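Side-chain contacts in tail fiber protein (Acinetobacter phage AM24, PDB 5W5P), which probably recognises and cleaves the capsular polysaccharide of Acinetobacter baumannii as the trimeric tailspike with which the phage attaches to its host: residues A123-A128 / G180-K185; V151-N156 / A200-G205; A241-T246 / G255-V260; G294-D299 / I309-N314. All coordinates share one frame; numbering follows the deposited sequence.

Interaction 1 (A123-A128 / G180-K185)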
loop_
_atom_site.group_PDB
_atom_site.type_symbol
_atom_site.label_atom_id
_atom_site.label_comp_id
_atom_site.label_asym_id
_atom_site.label_seq_id
_atom_site.Cartn_x
_atom_site.Cartn_y
_atom_site.Cartn_z
ATOM N N ALA A 123 -32.572 14.628 18.557
ATOM C CA ALA A 123 -33.349 15.734 18.003
ATOM C C ALA A 123 -32.548 17.030 18.012
ATOM O O ALA A 123 -32.661 17.844 17.089
ATOM C CB ALA A 123 -34.655 15.905 18.780
ATOM N N GLN A 124 -31.728 17.232 19.046
ATOM C CA GLN A 124 -30.881 18.415 19.112
ATOM C C GLN A 124 -29.704 18.305 18.151
ATOM O O GLN A 124 -29.307 19.302 17.537
ATOM C CB GLN A 124 -30.389 18.631 20.548
ATOM C CG GLN A 124 -31.483 19.027 21.532
ATOM C CD GLN A 124 -32.239 17.828 22.093
ATOM O OE1 GLN A 124 -31.637 16.873 22.580
ATOM N NE2 GLN A 124 -33.565 17.880 22.034
ATOM N N VAL A 125 -29.132 17.103 18.013
ATOM C CA VAL A 125 -28.108 16.879 16.994
ATOM C C VAL A 125 -28.680 17.144 15.609
ATOM O O VAL A 125 -28.018 17.737 14.749
ATOM C CB VAL A 125 -27.536 15.451 17.110
ATOM C CG1 VAL A 125 -26.621 15.134 15.929
ATOM C CG2 VAL A 125 -26.788 15.274 18.424
ATOM N N GLN A 126 -29.925 16.723 15.375
ATOM C CA GLN A 126 -30.562 16.983 14.088
ATOM C C GLN A 126 -30.686 18.479 13.824
ATOM O O GLN A 126 -30.498 18.932 12.689
ATOM C CB GLN A 126 -31.937 16.316 14.037
ATOM C CG GLN A 126 -32.633 16.430 12.688
ATOM C CD GLN A 126 -31.958 15.595 11.615
ATOM O OE1 GLN A 126 -32.107 14.370 11.581
ATOM N NE2 GLN A 126 -31.206 16.252 10.736
ATOM N N LYS A 127 -30.996 19.262 14.861
ATOM C CA LYS A 127 -31.107 20.708 14.690
ATOM C C LYS A 127 -29.767 21.321 14.302
ATOM O O LYS A 127 -29.708 22.221 13.457
ATOM C CB LYS A 127 -31.638 21.348 15.975
ATOM C CG LYS A 127 -33.135 21.175 16.193
ATOM C CD LYS A 127 -33.582 21.856 17.478
ATOM C CE LYS A 127 -35.092 22.039 17.530
ATOM N NZ LYS A 127 -35.489 22.983 18.623
ATOM N N ALA A 128 -28.677 20.847 14.907
ATOM C CA ALA A 128 -27.356 21.339 14.527
ATOM C C ALA A 128 -26.994 20.943 13.097
ATOM O O ALA A 128 -26.311 21.704 12.403
ATOM C CB ALA A 128 -26.305 20.829 15.514
ATOM N N GLY A 180 -28.157 2.515 12.562
ATOM C CA GLY A 180 -27.196 3.584 12.353
ATOM C C GLY A 180 -27.698 4.936 12.827
ATOM O O GLY A 180 -28.686 5.452 12.291
ATOM N N ILE A 181 -27.034 5.525 13.828
ATOM C CA ILE A 181 -27.483 6.814 14.346
ATOM C C ILE A 181 -27.315 7.922 13.321
ATOM O O ILE A 181 -27.932 8.986 13.459
ATOM C CB ILE A 181 -26.747 7.209 15.641
ATOM C CG1 ILE A 181 -25.244 6.986 15.495
ATOM C CG2 ILE A 181 -27.324 6.469 16.843
ATOM C CD1 ILE A 181 -24.424 7.858 16.412
ATOM N N PHE A 182 -26.489 7.713 12.304
ATOM C CA PHE A 182 -26.317 8.668 11.221
ATOM C C PHE A 182 -26.733 8.006 9.918
ATOM O O PHE A 182 -26.290 6.893 9.608
ATOM C CB PHE A 182 -24.872 9.167 11.156
ATOM C CG PHE A 182 -24.529 10.142 12.244
ATOM C CD1 PHE A 182 -25.147 11.384 12.296
ATOM C CD2 PHE A 182 -23.614 9.810 13.230
ATOM C CE1 PHE A 182 -24.847 12.285 13.305
ATOM C CE2 PHE A 182 -23.308 10.706 14.245
ATOM C CZ PHE A 182 -23.926 11.947 14.280
ATOM N N THR A 183 -27.607 8.677 9.176
ATOM C CA THR A 183 -28.109 8.161 7.912
ATOM C C THR A 183 -28.411 9.353 7.014
ATOM O O THR A 183 -28.068 10.494 7.337
ATOM C CB THR A 183 -29.332 7.266 8.148
ATOM O OG1 THR A 183 -29.748 6.681 6.910
ATOM C CG2 THR A 183 -30.485 8.077 8.727
ATOM N N SER A 184 -29.056 9.094 5.883
ATOM C CA SER A 184 -29.492 10.175 5.014
ATOM C C SER A 184 -30.836 10.705 5.489
ATOM O O SER A 184 -31.716 9.937 5.888
ATOM C CB SER A 184 -29.591 9.697 3.568
ATOM O OG SER A 184 -30.679 8.803 3.407
ATOM N N LYS A 185 -30.988 12.032 5.455
ATOM C CA LYS A 185 -32.248 12.635 5.877
ATOM C C LYS A 185 -33.401 12.198 4.983
ATOM O O LYS A 185 -34.518 11.985 5.466
ATOM C CB LYS A 185 -32.133 14.159 5.895
ATOM C CG LYS A 185 -33.381 14.864 6.417
ATOM C CD LYS A 185 -33.237 16.382 6.356
ATOM C CE LYS A 185 -33.144 16.989 7.744
ATOM N NZ LYS A 185 -34.418 17.632 8.180
#
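Val125, on the helix 122-132, meets the ring of Phe182 on the strand 182-184 obliquely, with CG1 of Val125 4.3 Å from CE1 of Phe182. This is the dense half of the contact. Both side chains are buried, and Val151 and Met147 touch the valine and the ring alike, so that helix and strand share apolar neighbours, with Phe138 also touching the valine. At the next residue the chemistry changes. Gln126 has CG anti to its backbone N (chi1 -175°) and then bends at chi2, which carries the amide out toward the strand end, where NE2 of Gln126 lies 3.6 Å from CE of Lys185. The two chains pass at a slant in van der Waals contact. What holds the amide lies outside the pair: its NE2 donates to Gly152 O, on the strand 151-153, and to Asp130 OD1, on the helix itself. Lys185 is solvent-exposed and bends in its outer half, and its NZ makes a long, weak ion pair with the same Asp130. Asp130 is thus a shared neighbour, bonded to the glutamine and only weakly paired with the lysine. A short amphipathic helix packed in this way just ahead of the first coils is consistent with the N-terminal cap seen in parallel beta-helices, including those of phage tailspikes.

Interaction 2 (V151-N156 / A200-G205)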
loop_
_atom_site.group_PDB
_atom_site.type_symbol
_atom_site.label_atom_id
_atom_site.label_comp_id
_atom_site.label_asym_id
_atom_site.label_seq_id
_atom_site.Cartn_x
_atom_site.Cartn_y
_atom_site.Cartn_z
ATOM N N VAL A 151 -30.129 10.228 12.991
ATOM C CA VAL A 151 -30.049 11.610 12.538
ATOM C C VAL A 151 -29.722 11.589 11.055
ATOM O O VAL A 151 -28.795 10.892 10.625
ATOM C CB VAL A 151 -28.994 12.399 13.331
ATOM C CG1 VAL A 151 -28.633 13.694 12.611
ATOM C CG2 VAL A 151 -29.502 12.691 14.732
ATOM N N GLY A 152 -30.497 12.326 10.264
ATOM C CA GLY A 152 -30.348 12.319 8.824
ATOM C C GLY A 152 -29.553 13.522 8.348
ATOM O O GLY A 152 -29.839 14.660 8.729
ATOM N N LEU A 153 -28.535 13.245 7.488
ATOM C CA LEU A 153 -27.694 14.225 6.821
ATOM C C LEU A 153 -28.359 14.712 5.535
ATOM O O LEU A 153 -29.059 13.946 4.863
ATOM C CB LEU A 153 -26.329 13.623 6.500
ATOM C CG LEU A 153 -25.403 13.393 7.695
ATOM C CD1 LEU A 153 -24.137 12.707 7.251
ATOM C CD2 LEU A 153 -25.082 14.705 8.382
ATOM N N PRO A 154 -28.159 15.984 5.181
ATOM C CA PRO A 154 -28.809 16.535 3.984
ATOM C C PRO A 154 -28.375 15.820 2.711
ATOM O O PRO A 154 -27.314 15.194 2.639
ATOM C CB PRO A 154 -28.353 18.000 3.976
ATOM C CG PRO A 154 -27.099 18.013 4.792
ATOM C CD PRO A 154 -27.310 16.978 5.856
ATOM N N THR A 155 -29.214 15.944 1.685
ATOM C CA THR A 155 -29.017 15.195 0.450
ATOM C C THR A 155 -27.917 15.822 -0.400
ATOM O O THR A 155 -27.978 17.005 -0.750
ATOM C CB THR A 155 -30.324 15.118 -0.335
ATOM O OG1 THR A 155 -31.313 14.473 0.473
ATOM C CG2 THR A 155 -30.126 14.309 -1.613
ATOM N N ASN A 156 -26.917 15.019 -0.739
ATOM C CA ASN A 156 -25.806 15.457 -1.573
ATOM C C ASN A 156 -25.382 14.263 -2.410
ATOM O O ASN A 156 -24.939 13.247 -1.865
ATOM C CB ASN A 156 -24.647 15.976 -0.717
ATOM C CG ASN A 156 -23.520 16.566 -1.536
ATOM O OD1 ASN A 156 -23.662 17.628 -2.136
ATOM N ND2 ASN A 156 -22.373 15.912 -1.511
ATOM N N ALA A 200 -23.926 11.616 0.026
ATOM C CA ALA A 200 -22.514 11.285 -0.131
ATOM C C ALA A 200 -21.621 12.423 0.347
ATOM O O ALA A 200 -22.065 13.557 0.538
ATOM C CB ALA A 200 -22.179 10.939 -1.591
ATOM N N ALA A 201 -20.338 12.079 0.526
ATOM C CA ALA A 201 -19.257 12.961 0.961
ATOM C C ALA A 201 -19.369 13.299 2.444
ATOM O O ALA A 201 -19.922 14.341 2.812
ATOM C CB ALA A 201 -19.207 14.244 0.127
ATOM N N LEU A 202 -18.813 12.438 3.297
ATOM C CA LEU A 202 -18.917 12.585 4.741
ATOM C C LEU A 202 -17.589 12.235 5.394
ATOM O O LEU A 202 -17.031 11.167 5.133
ATOM C CB LEU A 202 -20.028 11.684 5.296
ATOM C CG LEU A 202 -20.076 11.467 6.812
ATOM C CD1 LEU A 202 -20.325 12.786 7.521
ATOM C CD2 LEU A 202 -21.142 10.447 7.169
ATOM N N GLU A 203 -17.089 13.129 6.237
ATOM C CA GLU A 203 -15.977 12.837 7.135
ATOM C C GLU A 203 -16.529 12.690 8.546
ATOM O O GLU A 203 -17.221 13.585 9.038
ATOM C CB GLU A 203 -14.917 13.941 7.089
ATOM C CG GLU A 203 -14.605 14.458 5.688
ATOM C CD GLU A 203 -13.544 13.634 4.984
ATOM O OE1 GLU A 203 -13.839 13.064 3.915
ATOM O OE2 GLU A 203 -12.414 13.544 5.503
ATOM N N ILE A 204 -16.243 11.564 9.196
ATOM C CA ILE A 204 -16.829 11.292 10.505
ATOM C C ILE A 204 -15.782 10.656 11.404
ATOM O O ILE A 204 -15.055 9.752 10.975
ATOM C CB ILE A 204 -18.073 10.390 10.394
ATOM C CG1 ILE A 204 -18.512 9.896 11.770
ATOM C CG2 ILE A 204 -17.804 9.207 9.462
ATOM C CD1 ILE A 204 -19.827 9.153 11.737
ATOM N N GLY A 205 -15.687 11.148 12.639
ATOM C CA GLY A 205 -14.945 10.490 13.696
ATOM C C GLY A 205 -13.799 11.286 14.282
ATOM O O GLY A 205 -13.372 10.987 15.407
#
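The backbone N of Ala200 donates to O of Asn156 across 2.7 Å, a short bond although its N-H...O angle is a bent 141°. A second bond runs the other way between the same residues: ND2 of Asn156 donates a hydrogen bond to O of Ala200 at 3.1 Å, much straighter at 164°. The acceptor lies close to the plane of the asparagine amide, whereas the amide nitrogen approaches the Ala200 carbonyl from well above the carbonyl plane. A chi1 of -174° extends the Asn156 chain away from its own N and lays the amide beside the backbone of Ala200. The other end of the amide is also engaged, because OD1 accepts from Met162 N, and bonds at both ends should fix the rotation of the group. The methyl of Ala201 packs beside the amide, CB lying 3.9 Å from ND2 of Asn156. The corner belongs to a parallel beta-helix: the segment 151-156 leaves the strand 151-153 near the N-terminal end, which is probably capped, while 200-204 lies on strand 199-204, on another face of the coil. Between these faces the interior is apolar. CD1 of Leu153 meets both methyls of Leu202, CD1 and CD2, each at 3.8 Å, the two side chains crossing at about a right angle. Met164 covers Leu153 and Ile166 covers Leu202 on neighbouring strand 164-169. Other side chains of strand 199-204 meet another subunit, where Ala201 packs on His266 of that neighbouring subunit and Glu203 OE1 hydrogen-bonds to NE2 of the same histidine.

Interaction 3 (A241-T246 / G255-V260)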
loop_
_atom_site.group_PDB
_atom_site.type_symbol
_atom_site.label_atom_id
_atom_site.label_comp_id
_atom_site.label_asym_id
_atom_site.label_seq_id
_atom_site.Cartn_x
_atom_site.Cartn_y
_atom_site.Cartn_z
ATOM N N ALA A 241 -21.464 -2.368 15.409
ATOM C CA ALA A 241 -21.005 -2.259 14.033
ATOM C C ALA A 241 -20.720 -0.797 13.736
ATOM O O ALA A 241 -21.553 0.065 14.024
ATOM C CB ALA A 241 -22.047 -2.807 13.049
ATOM N N LEU A 242 -19.548 -0.517 13.165
ATOM C CA LEU A 242 -19.278 0.835 12.692
ATOM C C LEU A 242 -20.179 1.174 11.512
ATOM O O LEU A 242 -20.773 2.259 11.459
ATOM C CB LEU A 242 -17.804 0.982 12.307
ATOM C CG LEU A 242 -16.819 1.402 13.399
ATOM C CD1 LEU A 242 -16.669 0.325 14.476
ATOM C CD2 LEU A 242 -15.462 1.750 12.789
ATOM N N VAL A 243 -20.294 0.251 10.557
ATOM C CA VAL A 243 -21.149 0.406 9.385
ATOM C C VAL A 243 -22.023 -0.834 9.258
ATOM O O VAL A 243 -21.529 -1.960 9.369
ATOM C CB VAL A 243 -20.335 0.615 8.091
ATOM C CG1 VAL A 243 -21.269 0.936 6.926
ATOM C CG2 VAL A 243 -19.309 1.715 8.277
ATOM N N ARG A 244 -23.314 -0.626 9.021
ATOM C CA ARG A 244 -24.246 -1.714 8.785
ATOM C C ARG A 244 -25.128 -1.333 7.607
ATOM O O ARG A 244 -25.450 -0.155 7.419
ATOM C CB ARG A 244 -25.098 -2.007 10.030
ATOM C CG ARG A 244 -26.171 -3.060 9.817
ATOM C CD ARG A 244 -26.802 -3.505 11.127
ATOM N NE ARG A 244 -25.845 -4.211 11.972
ATOM C CZ ARG A 244 -26.021 -4.465 13.268
ATOM N NH1 ARG A 244 -27.136 -4.089 13.883
ATOM N NH2 ARG A 244 -25.081 -5.105 13.949
ATOM N N ALA A 245 -25.488 -2.327 6.797
ATOM C CA ALA A 245 -26.384 -2.112 5.668
ATOM C C ALA A 245 -27.139 -3.408 5.410
ATOM O O ALA A 245 -26.520 -4.423 5.080
ATOM C CB ALA A 245 -25.606 -1.671 4.426
ATOM N N THR A 246 -28.469 -3.378 5.574
ATOM C CA THR A 246 -29.299 -4.565 5.391
ATOM C C THR A 246 -30.484 -4.339 4.455
ATOM O O THR A 246 -31.379 -5.188 4.403
ATOM C CB THR A 246 -29.832 -5.085 6.737
ATOM O OG1 THR A 246 -30.910 -4.251 7.182
ATOM C CG2 THR A 246 -28.739 -5.117 7.797
ATOM N N GLY A 255 -28.614 -5.787 1.428
ATOM C CA GLY A 255 -27.964 -4.517 1.651
ATOM C C GLY A 255 -26.522 -4.537 1.183
ATOM O O GLY A 255 -25.920 -5.587 0.971
ATOM N N TYR A 256 -25.956 -3.349 1.013
ATOM C CA TYR A 256 -24.564 -3.249 0.614
ATOM C C TYR A 256 -23.986 -1.919 1.071
ATOM O O TYR A 256 -24.710 -0.961 1.346
ATOM C CB TYR A 256 -24.400 -3.407 -0.901
ATOM C CG TYR A 256 -25.107 -2.366 -1.736
ATOM C CD1 TYR A 256 -26.430 -2.538 -2.119
ATOM C CD2 TYR A 256 -24.442 -1.223 -2.159
ATOM C CE1 TYR A 256 -27.077 -1.595 -2.894
ATOM C CE2 TYR A 256 -25.079 -0.269 -2.929
ATOM C CZ TYR A 256 -26.397 -0.462 -3.298
ATOM O OH TYR A 256 -27.035 0.485 -4.068
ATOM N N VAL A 257 -22.660 -1.883 1.153
ATOM C CA VAL A 257 -21.914 -0.667 1.444
ATOM C C VAL A 257 -21.213 -0.235 0.165
ATOM O O VAL A 257 -20.874 -1.061 -0.693
ATOM C CB VAL A 257 -20.909 -0.872 2.599
ATOM C CG1 VAL A 257 -21.633 -1.346 3.861
ATOM C CG2 VAL A 257 -19.821 -1.853 2.207
ATOM N N GLN A 258 -21.011 1.072 0.021
ATOM C CA GLN A 258 -20.418 1.603 -1.200
ATOM C C GLN A 258 -19.473 2.742 -0.854
ATOM O O GLN A 258 -19.891 3.742 -0.261
ATOM C CB GLN A 258 -21.506 2.060 -2.176
ATOM C CG GLN A 258 -21.002 2.901 -3.315
ATOM C CD GLN A 258 -22.116 3.361 -4.235
ATOM O OE1 GLN A 258 -21.993 4.383 -4.907
ATOM N NE2 GLN A 258 -23.201 2.596 -4.288
ATOM N N SER A 259 -18.202 2.585 -1.218
ATOM C CA SER A 259 -17.172 3.604 -1.033
ATOM C C SER A 259 -17.105 4.064 0.424
ATOM O O SER A 259 -17.440 5.195 0.771
ATOM C CB SER A 259 -17.404 4.791 -1.973
ATOM O OG SER A 259 -17.202 4.430 -3.327
ATOM N N VAL A 260 -16.661 3.137 1.270
ATOM C CA VAL A 260 -16.454 3.390 2.691
ATOM C C VAL A 260 -14.984 3.138 2.996
ATOM O O VAL A 260 -14.463 2.056 2.696
ATOM C CB VAL A 260 -17.358 2.508 3.569
ATOM C CG1 VAL A 260 -16.983 2.655 5.049
ATOM C CG2 VAL A 260 -18.821 2.864 3.348
#
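Within the parallel beta-helix, one coil passes from the face carrying strand 241-244 to the face carrying strands 257-258 and 260-263, and the residues that meet across its interior are Val243 and Ala245 on one side, Gly255, Val257 and Val260 on the other. The two touching runs head in nearly opposite directions, 161° apart, as expected where the chain has crossed from one face to another through a loop. Val243 supplies the centre of the hydrophobic filling by splitting its two methyls. CG1 of Val243 comes to 3.8 Å from CG1 of Val257, the two side chains meeting at a slant. CG2 of Val243 lies 4.1 Å from CG1 of Val260, those two sliding past each other in opposite senses. Val221 and Met231 also touch Val243, adding to the same buried core. CG1 of Val257 is used twice, since it also rests 4.0 Å from CB of Ala245. Toward the loop the faces converge and backbone takes over from side chain. Gly255, lacking a side chain, brings its CA within 3.7 Å of O of Ala245, and that oxygen accepts a hydrogen bond from Ser276 OG. The carbonyl of Tyr256 is similarly engaged, by Arg249 NH2, and it is against this same oxygen that the methyl of Ala245 presses, CB of Ala245 lying 3.3 Å from O of Tyr256.

Interaction 4 (G294-D299 / I309-N314)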
loop_
_atom_site.group_PDB
_atom_site.type_symbol
_atom_site.label_atom_id
_atom_site.label_comp_id
_atom_site.label_asym_id
_atom_site.label_seq_id
_atom_site.Cartn_x
_atom_site.Cartn_y
_atom_site.Cartn_z
ATOM N N GLY A 294 -15.119 -9.198 15.696
ATOM C CA GLY A 294 -15.337 -9.409 14.279
ATOM C C GLY A 294 -14.943 -8.198 13.460
ATOM O O GLY A 294 -15.069 -7.060 13.925
ATOM N N GLY A 295 -14.458 -8.428 12.242
ATOM C CA GLY A 295 -14.044 -7.334 11.383
ATOM C C GLY A 295 -14.986 -7.066 10.229
ATOM O O GLY A 295 -16.152 -6.721 10.438
ATOM N N VAL A 296 -14.494 -7.230 9.003
ATOM C CA VAL A 296 -15.261 -6.920 7.801
ATOM C C VAL A 296 -16.058 -8.155 7.405
ATOM O O VAL A 296 -15.499 -9.127 6.896
ATOM C CB VAL A 296 -14.351 -6.468 6.653
ATOM C CG1 VAL A 296 -15.188 -5.983 5.482
ATOM C CG2 VAL A 296 -13.402 -5.385 7.131
ATOM N N TYR A 297 -17.365 -8.118 7.632
ATOM C CA TYR A 297 -18.264 -9.192 7.227
ATOM C C TYR A 297 -19.041 -8.721 6.002
ATOM O O TYR A 297 -19.886 -7.821 6.101
ATOM C CB TYR A 297 -19.210 -9.574 8.361
ATOM C CG TYR A 297 -18.656 -10.570 9.358
ATOM C CD1 TYR A 297 -17.452 -10.334 10.019
ATOM C CD2 TYR A 297 -19.348 -11.739 9.658
ATOM C CE1 TYR A 297 -16.951 -11.241 10.947
ATOM C CE2 TYR A 297 -18.860 -12.647 10.580
ATOM C CZ TYR A 297 -17.662 -12.394 11.221
ATOM O OH TYR A 297 -17.182 -13.300 12.140
ATOM N N LEU A 298 -18.736 -9.317 4.840
ATOM C CA LEU A 298 -19.454 -9.073 3.590
ATOM C C LEU A 298 -19.576 -10.425 2.883
ATOM O O LEU A 298 -18.954 -10.680 1.855
ATOM C CB LEU A 298 -18.740 -8.039 2.713
ATOM C CG LEU A 298 -18.513 -6.633 3.278
ATOM C CD1 LEU A 298 -17.459 -5.884 2.463
ATOM C CD2 LEU A 298 -19.820 -5.847 3.331
ATOM N N ASP A 299 -20.388 -11.318 3.451
ATOM C CA ASP A 299 -20.406 -12.724 3.055
ATOM C C ASP A 299 -21.695 -13.126 2.339
ATOM O O ASP A 299 -22.204 -14.234 2.523
ATOM C CB ASP A 299 -20.173 -13.622 4.268
ATOM C CG ASP A 299 -21.085 -13.287 5.437
ATOM O OD1 ASP A 299 -21.810 -12.268 5.369
ATOM O OD2 ASP A 299 -21.082 -14.056 6.422
ATOM N N ILE A 309 -11.717 -4.761 -2.245
ATOM C CA ILE A 309 -11.523 -4.462 -0.832
ATOM C C ILE A 309 -10.025 -4.405 -0.578
ATOM O O ILE A 309 -9.257 -5.186 -1.150
ATOM C CB ILE A 309 -12.217 -5.496 0.085
ATOM C CG1 ILE A 309 -12.014 -5.138 1.562
ATOM C CG2 ILE A 309 -11.715 -6.906 -0.190
ATOM C CD1 ILE A 309 -12.857 -5.948 2.509
ATOM N N ARG A 310 -9.602 -3.455 0.249
ATOM C CA ARG A 310 -8.217 -3.371 0.690
ATOM C C ARG A 310 -8.222 -3.333 2.207
ATOM O O ARG A 310 -8.978 -2.559 2.804
ATOM C CB ARG A 310 -7.500 -2.132 0.134
ATOM C CG ARG A 310 -7.773 -1.832 -1.327
ATOM C CD ARG A 310 -9.054 -1.027 -1.501
ATOM N NE ARG A 310 -9.024 -0.234 -2.724
ATOM C CZ ARG A 310 -10.087 0.364 -3.250
ATOM N NH1 ARG A 310 -9.973 1.056 -4.376
ATOM N NH2 ARG A 310 -11.265 0.267 -2.652
ATOM N N CYS A 311 -7.398 -4.175 2.825
ATOM C CA CYS A 311 -7.220 -4.187 4.275
ATOM C C CYS A 311 -5.719 -4.226 4.542
ATOM O O CYS A 311 -5.106 -5.298 4.495
ATOM C CB CYS A 311 -7.939 -5.373 4.912
ATOM S SG CYS A 311 -9.730 -5.444 4.585
ATOM N N ASP A 312 -5.130 -3.062 4.820
ATOM C CA ASP A 312 -3.683 -2.921 4.912
ATOM C C ASP A 312 -3.265 -2.373 6.273
ATOM O O ASP A 312 -3.945 -1.519 6.848
ATOM C CB ASP A 312 -3.154 -2.002 3.805
ATOM C CG ASP A 312 -3.579 -2.454 2.417
ATOM O OD1 ASP A 312 -3.801 -3.669 2.225
ATOM O OD2 ASP A 312 -3.682 -1.592 1.514
ATOM N N GLY A 313 -2.141 -2.879 6.782
ATOM C CA GLY A 313 -1.502 -2.314 7.957
ATOM C C GLY A 313 -2.359 -2.217 9.201
ATOM O O GLY A 313 -2.077 -1.385 10.070
ATOM N N ASN A 314 -3.397 -3.042 9.320
ATOM C CA ASN A 314 -4.222 -3.043 10.516
ATOM C C ASN A 314 -3.515 -3.761 11.662
ATOM O O ASN A 314 -2.626 -4.593 11.460
ATOM C CB ASN A 314 -5.562 -3.728 10.254
ATOM C CG ASN A 314 -6.487 -2.897 9.394
ATOM O OD1 ASN A 314 -6.987 -1.854 9.820
ATOM N ND2 ASN A 314 -6.732 -3.365 8.176
#
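The backbones of Val296 and Cys311 face each other at a distance, their CA atoms 9.2 Å apart, so the gap between the strand 294-298 and the segment 309-314 is bridged by side chains alone. Val296 sits in the middle and divides its branches. One methyl meets the end of Ile309 head on, tip to tip, with CG1 of Val296 3.8 Å from CD1 of Ile309. The isoleucine reaches that far because its long branch is fully stretched, chi1 (-179°) and chi2 (170°) both being close to trans. The other methyl turns to the sulfur: CG2 of Val296 lies 4.5 Å from SG of Cys311, a looser contact than the first. All three side chains are buried and apolar in character, and other side chains fill in around them: Val284 against Val296, Val282 against Ile309, and Phe322 and Phe333 against Cys311. Alternation along the second segment sorts inside from outside. Arg310, between the two inward residues, turns the other way; its NH2 hydrogen-bonds to Asn281 OD1 and its side chain packs on Gly313 of a neighbouring subunit. Apolar side chains from consecutive strands on two faces, meeting across the interior and packed against residues of adjoining strands, are typical of the core of a parallel beta-helix.

How the interactions relate
Interactions 1 to 4 run from the N-terminal end of the beta-helix toward the centre of the chain, and their chemistry follows. Interaction 1 is the only partly buried one, joining a helix to a strand, with a polar rim beside a small apolar patch. Interaction 2 touches it, since strands 151-153 and 182-184 are parallel neighbours, yet it is wholly buried and alone among the four has hydrogen bonds between its segments. Interactions 3 and 4 are interior contacts dominated by aliphatic groups, joining the same two faces two coils apart; strands 241-244 and 294-298 share a sheet, and Val257 CG2 meets Leu298 CD2 at 4.1 Å.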